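Local coordinates for alginate lyase (Chitinophaga sp. MD30, PDB 6KCW), which cleaves the polysaccharide alginate as a lyase, most likely by beta-elimination, and belongs to polysaccharide lyase family 36, at residues I98-T103 with G108-G113; Y121-D124 with V128-Q131. All coordinates share one frame; numbering follows the deposited sequence.

Interaction 1. Residues I98-T103 with G108-G113; sequences IGEGNT and GWDGNG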
loop_
_atom_site.group_PDB
_atom_site.type_symbol
_atom_site.label_atom_id
_atom_site.label_comp_id
_atom_site.label_asym_id
_atom_site.label_seq_id
_atom_site.Cartn_x
_atom_site.Cartn_y
_atom_site.Cartn_z
ATOM N N ILE A 98 -2.404 4.310 -10.596
ATOM C CA ILE A 98 -3.035 4.856 -11.791
ATOM C C ILE A 98 -1.985 4.987 -12.887
ATOM O O ILE A 98 -0.832 5.345 -12.615
ATOM C CB ILE A 98 -3.701 6.211 -11.477
ATOM C CG1 ILE A 98 -4.954 5.987 -10.633
ATOM C CG2 ILE A 98 -4.033 6.969 -12.746
ATOM C CD1 ILE A 98 -5.685 7.268 -10.266
ATOM N N GLY A 99 -2.377 4.668 -14.124
ATOM C CA GLY A 99 -1.494 4.823 -15.276
ATOM C C GLY A 99 -0.203 4.037 -15.159
ATOM O O GLY A 99 -0.195 2.834 -14.879
ATOM N N GLU A 100 0.916 4.729 -15.394
ATOM C CA GLU A 100 2.249 4.141 -15.267
ATOM C C GLU A 100 2.594 3.784 -13.821
ATOM O O GLU A 100 3.662 3.209 -13.585
ATOM C CB GLU A 100 3.313 5.101 -15.853
ATOM C CG GLU A 100 3.506 5.012 -17.386
ATOM C CD GLU A 100 4.490 6.050 -17.981
ATOM O OE1 GLU A 100 4.344 6.342 -19.190
ATOM O OE2 GLU A 100 5.398 6.577 -17.274
ATOM N N GLY A 101 1.731 4.119 -12.855
ATOM C CA GLY A 101 1.954 3.793 -11.452
ATOM C C GLY A 101 3.234 4.344 -10.846
ATOM O O GLY A 101 4.032 3.591 -10.285
ATOM N N ASN A 102 3.431 5.657 -10.932
ATOM C CA ASN A 102 4.697 6.249 -10.520
ATOM C C ASN A 102 5.013 5.962 -9.057
ATOM O O ASN A 102 4.156 6.102 -8.172
ATOM C CB ASN A 102 4.684 7.746 -10.804
ATOM C CG ASN A 102 4.724 8.022 -12.285
ATOM O OD1 ASN A 102 3.800 7.636 -13.001
ATOM N ND2 ASN A 102 5.825 8.622 -12.771
ATOM N N THR A 103 6.238 5.485 -8.842
ATOM C CA THR A 103 6.853 5.188 -7.551
ATOM C C THR A 103 8.356 5.404 -7.712
ATOM O O THR A 103 8.828 5.848 -8.764
ATOM C CB THR A 103 6.603 3.742 -7.079
ATOM O OG1 THR A 103 7.291 2.837 -7.952
ATOM C CG2 THR A 103 5.135 3.376 -7.052
ATOM N N GLY A 108 5.169 11.877 -10.386
ATOM C CA GLY A 108 4.055 11.977 -11.310
ATOM C C GLY A 108 4.075 13.210 -12.198
ATOM O O GLY A 108 3.095 13.476 -12.895
ATOM N N TRP A 109 5.191 13.953 -12.207
ATOM C CA TRP A 109 5.252 15.218 -12.940
ATOM C C TRP A 109 5.029 15.041 -14.438
ATOM O O TRP A 109 4.567 15.978 -15.103
ATOM C CB TRP A 109 6.594 15.900 -12.703
ATOM C CG TRP A 109 6.826 16.279 -11.289
ATOM C CD1 TRP A 109 5.881 16.494 -10.338
ATOM C CD2 TRP A 109 8.095 16.493 -10.653
ATOM N NE1 TRP A 109 6.477 16.832 -9.146
ATOM C CE2 TRP A 109 7.837 16.832 -9.314
ATOM C CE3 TRP A 109 9.422 16.435 -11.089
ATOM C CZ2 TRP A 109 8.859 17.112 -8.404
ATOM C CZ3 TRP A 109 10.428 16.702 -10.179
ATOM C CH2 TRP A 109 10.140 17.042 -8.858
ATOM N N ASP A 110 5.352 13.872 -14.995
ATOM C CA ASP A 110 5.174 13.689 -16.431
ATOM C C ASP A 110 3.727 13.430 -16.808
ATOM O O ASP A 110 3.446 13.176 -17.981
ATOM C CB ASP A 110 6.084 12.563 -16.959
ATOM C CG ASP A 110 5.670 11.167 -16.490
ATOM O OD1 ASP A 110 4.768 11.059 -15.640
ATOM O OD2 ASP A 110 6.288 10.169 -16.959
ATOM N N GLY A 111 2.813 13.484 -15.837
ATOM C CA GLY A 111 1.390 13.413 -16.110
ATOM C C GLY A 111 0.883 12.063 -16.561
ATOM O O GLY A 111 -0.249 11.977 -17.056
ATOM N N ASN A 112 1.674 11.001 -16.373
ATOM C CA ASN A 112 1.389 9.675 -16.906
ATOM C C ASN A 112 1.081 8.634 -15.834
ATOM O O ASN A 112 0.881 7.464 -16.177
ATOM C CB ASN A 112 2.581 9.167 -17.753
ATOM C CG ASN A 112 2.845 10.020 -18.990
ATOM O OD1 ASN A 112 1.934 10.619 -19.551
ATOM N ND2 ASN A 112 4.101 10.063 -19.423
ATOM N N GLY A 113 1.071 8.996 -14.559
ATOM C CA GLY A 113 0.675 8.028 -13.550
ATOM C C GLY A 113 1.050 8.461 -12.154
ATOM O O GLY A 113 1.735 9.462 -11.940
#
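Gly99 and Gly113 face each other as an antiparallel non-hydrogen-bonded pair, with their CA atoms only 4.2 Å apart. A beta carbon on either residue would collide with backbone opposite: on Gly99 it would strike the carbonyl O of Asn112, on Gly113 the N of Glu100. Gly99 also has positive phi (58°), as befits the second position of the type II' turn from Ile98 to Gly101, which closes with a bond of 2.9 Å from Gly101 N to Ile98 O. That turn presents Glu100 N to Asn112 O, making a nearly straight bond (2.8 Å, 174°).

Beyond it the Glu100 side chain runs alongside Asn112 in the same direction, its OE1 3.6 Å from Asn112 CB. Its OE2 comes within 3.7 Å of Asp110 OD2, a pair of like charges at an exposed position. Asp110 OD1 accepts from Asn112 N (3.2 Å), approached from above the carboxylate plane, in an Asx turn. Asn102 CG lies anti to the carbonyl carbon, beside the backbone N (chi1 -70°), which carries the amide over Gly113. OD1 stands over the Gly113 carbonyl, 3.0 Å from Gly113 C; it cannot bond Gly113 O, another acceptor, while ND2 donates to Asp106 O. A leucine in place of Asn102 would probably leave Asp106 O without this donor and free the loop there to shift.

Next to Gly99 and Gly113, Ile98 and Gly114 join through their backbones, where strands 94-99 and 113-122 begin to pair; Gly99 bonds to Leu205, just ahead of strand 206-215, and Gly108 N to Gln139 OE1 beyond strand 128-135.

Interaction 2. Residues Y121-D124 with V128-Q131; sequences YQTD and VFFQ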
loop_
_atom_site.group_PDB
_atom_site.type_symbol
_atom_site.label_atom_id
_atom_site.label_comp_id
_atom_site.label_asym_id
_atom_site.label_seq_id
_atom_site.Cartn_x
_atom_site.Cartn_y
_atom_site.Cartn_z
ATOM N N TYR A 121 6.510 5.241 9.529
ATOM C CA TYR A 121 7.631 6.170 9.468
ATOM C C TYR A 121 8.046 6.562 10.880
ATOM O O TYR A 121 7.188 6.782 11.741
ATOM C CB TYR A 121 7.255 7.415 8.653
ATOM C CG TYR A 121 8.406 8.360 8.323
ATOM C CD1 TYR A 121 9.277 8.090 7.279
ATOM C CD2 TYR A 121 8.582 9.551 9.026
ATOM C CE1 TYR A 121 10.312 8.959 6.967
ATOM C CE2 TYR A 121 9.614 10.428 8.717
ATOM C CZ TYR A 121 10.476 10.122 7.691
ATOM O OH TYR A 121 11.501 10.987 7.381
ATOM N N GLN A 122 9.363 6.660 11.102
ATOM C CA GLN A 122 9.913 7.069 12.390
ATOM C C GLN A 122 10.757 8.325 12.226
ATOM O O GLN A 122 11.672 8.374 11.388
ATOM C CB GLN A 122 10.746 5.959 13.041
ATOM C CG GLN A 122 11.455 6.440 14.303
ATOM C CD GLN A 122 11.784 5.329 15.269
ATOM O OE1 GLN A 122 11.760 5.528 16.481
ATOM N NE2 GLN A 122 12.094 4.149 14.743
ATOM N N THR A 123 10.442 9.336 13.031
ATOM C CA THR A 123 11.150 10.605 12.995
ATOM C C THR A 123 12.456 10.503 13.761
ATOM O O THR A 123 12.586 9.706 14.691
ATOM C CB THR A 123 10.301 11.713 13.622
ATOM O OG1 THR A 123 10.028 11.381 14.996
ATOM C CG2 THR A 123 8.994 11.879 12.866
ATOM N N ASP A 124 13.416 11.355 13.388
ATOM C CA ASP A 124 14.624 11.479 14.194
ATOM C C ASP A 124 14.269 11.694 15.669
ATOM O O ASP A 124 14.973 11.199 16.562
ATOM C CB ASP A 124 15.511 12.616 13.650
ATOM C CG ASP A 124 16.198 12.274 12.291
ATOM O OD1 ASP A 124 16.088 11.125 11.804
ATOM O OD2 ASP A 124 16.872 13.162 11.705
ATOM N N VAL A 128 6.499 7.558 15.720
ATOM C CA VAL A 128 6.263 6.523 14.715
ATOM C C VAL A 128 4.785 6.536 14.346
ATOM O O VAL A 128 3.926 6.374 15.219
ATOM C CB VAL A 128 6.673 5.125 15.214
ATOM C CG1 VAL A 128 6.296 4.070 14.182
ATOM C CG2 VAL A 128 8.168 5.088 15.509
ATOM N N PHE A 129 4.486 6.683 13.054
ATOM C CA PHE A 129 3.100 6.836 12.631
ATOM C C PHE A 129 2.877 6.185 11.271
ATOM O O PHE A 129 3.805 5.707 10.621
ATOM C CB PHE A 129 2.695 8.322 12.582
ATOM C CG PHE A 129 3.734 9.218 11.957
ATOM C CD1 PHE A 129 3.777 9.402 10.583
ATOM C CD2 PHE A 129 4.667 9.873 12.747
ATOM C CE1 PHE A 129 4.736 10.213 10.001
ATOM C CE2 PHE A 129 5.633 10.692 12.179
ATOM C CZ PHE A 129 5.670 10.861 10.801
ATOM N N PHE A 130 1.609 6.156 10.868
ATOM C CA PHE A 130 1.224 5.946 9.483
ATOM C C PHE A 130 1.288 7.280 8.737
ATOM O O PHE A 130 1.238 8.355 9.336
ATOM C CB PHE A 130 -0.190 5.348 9.399
ATOM C CG PHE A 130 -0.271 3.896 9.795
ATOM C CD1 PHE A 130 0.403 2.925 9.064
ATOM C CD2 PHE A 130 -1.032 3.499 10.881
ATOM C CE1 PHE A 130 0.339 1.592 9.406
ATOM C CE2 PHE A 130 -1.111 2.151 11.232
ATOM C CZ PHE A 130 -0.410 1.195 10.485
ATOM N N GLN A 131 1.430 7.206 7.412
ATOM C CA GLN A 131 1.450 8.432 6.628
ATOM C C GLN A 131 1.082 8.082 5.203
ATOM O O GLN A 131 1.559 7.063 4.684
ATOM C CB GLN A 131 2.821 9.133 6.668
ATOM C CG GLN A 131 3.928 8.481 5.804
ATOM C CD GLN A 131 5.279 9.213 5.858
ATOM O OE1 GLN A 131 5.499 10.084 6.705
ATOM N NE2 GLN A 131 6.183 8.858 4.944
#
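Tyr121 turns CG away from its backbone N (chi1 -170°), whereas Phe129 holds CG between N and the carbonyl carbon (chi1 43°), and these two choices lay the two side chains alongside each other, pointing the same way. Their ring planes meet at 46°, so the pair is oblique, and the touch is made by Tyr121 CD2 and Phe129 CZ at 3.7 Å, with CZ at the edge of the tyrosine ring. The same phenylalanine torsion folds its ring back across the neighbouring strand: Tyr121 O sits over the centre of one face, 4.1 Å above the plane of the Phe129 ring. At the ring's edge, Thr123 CG2 approaches Phe129 CE2 to 3.6 Å, the two side chains crossing at about a right angle.

The backbone frame is a beta hairpin, formed by strands 113-122 and 128-135 within the six-stranded antiparallel sheet of a beta sandwich, consistent with the jelly roll of concanavalin-like lyases. Tyr121 and Phe129 are its hydrogen-bonded pair here: Tyr121 N reaches Phe129 O at 3.0 Å in the more bent bond, and Phe129 N returns a straighter one of equal length to Tyr121 O. That carbonyl oxygen also receives a CA-H...O contact from Val128 CA (3.1 Å), so it serves two donors besides lying over the ring.

On the tyrosine's side of the sheet, the extended chain of Gln131 crosses Tyr121 obliquely, OE1 3.7 Å from Tyr121 CG, but its amide plane is turned only slightly from that of the ring. The other face bears Gln122 and Val128, the non-hydrogen-bonded pair; Val128 CG2 packs against Gln122 CD at 3.6 Å. Gln122 NE2 donates to Ser87 O, which helps hold that amide in place, and Trp86 touches both side chains.

Strand 113-122 connects the two contacts: its first residue, Gly113, belongs to interaction 1, and its last two, Tyr121 and Gln122, to interaction 2. They lie in series along the chain, their centres 25 Å apart and their nearest atoms about 13 Å apart, without touching. Interaction 1 lies at the start of the strand, in the connection from its sheet neighbour 94-99; interaction 2 lies at its end, at the turn into strand 128-135, another of its neighbours. Both therefore sit on the six-stranded sheet. The calcium ligands Asn9, Asn11, Gly43 and Asp233 take no part in either contact, and Asp233 lies on strand 228-241 of the separate nine-stranded sheet.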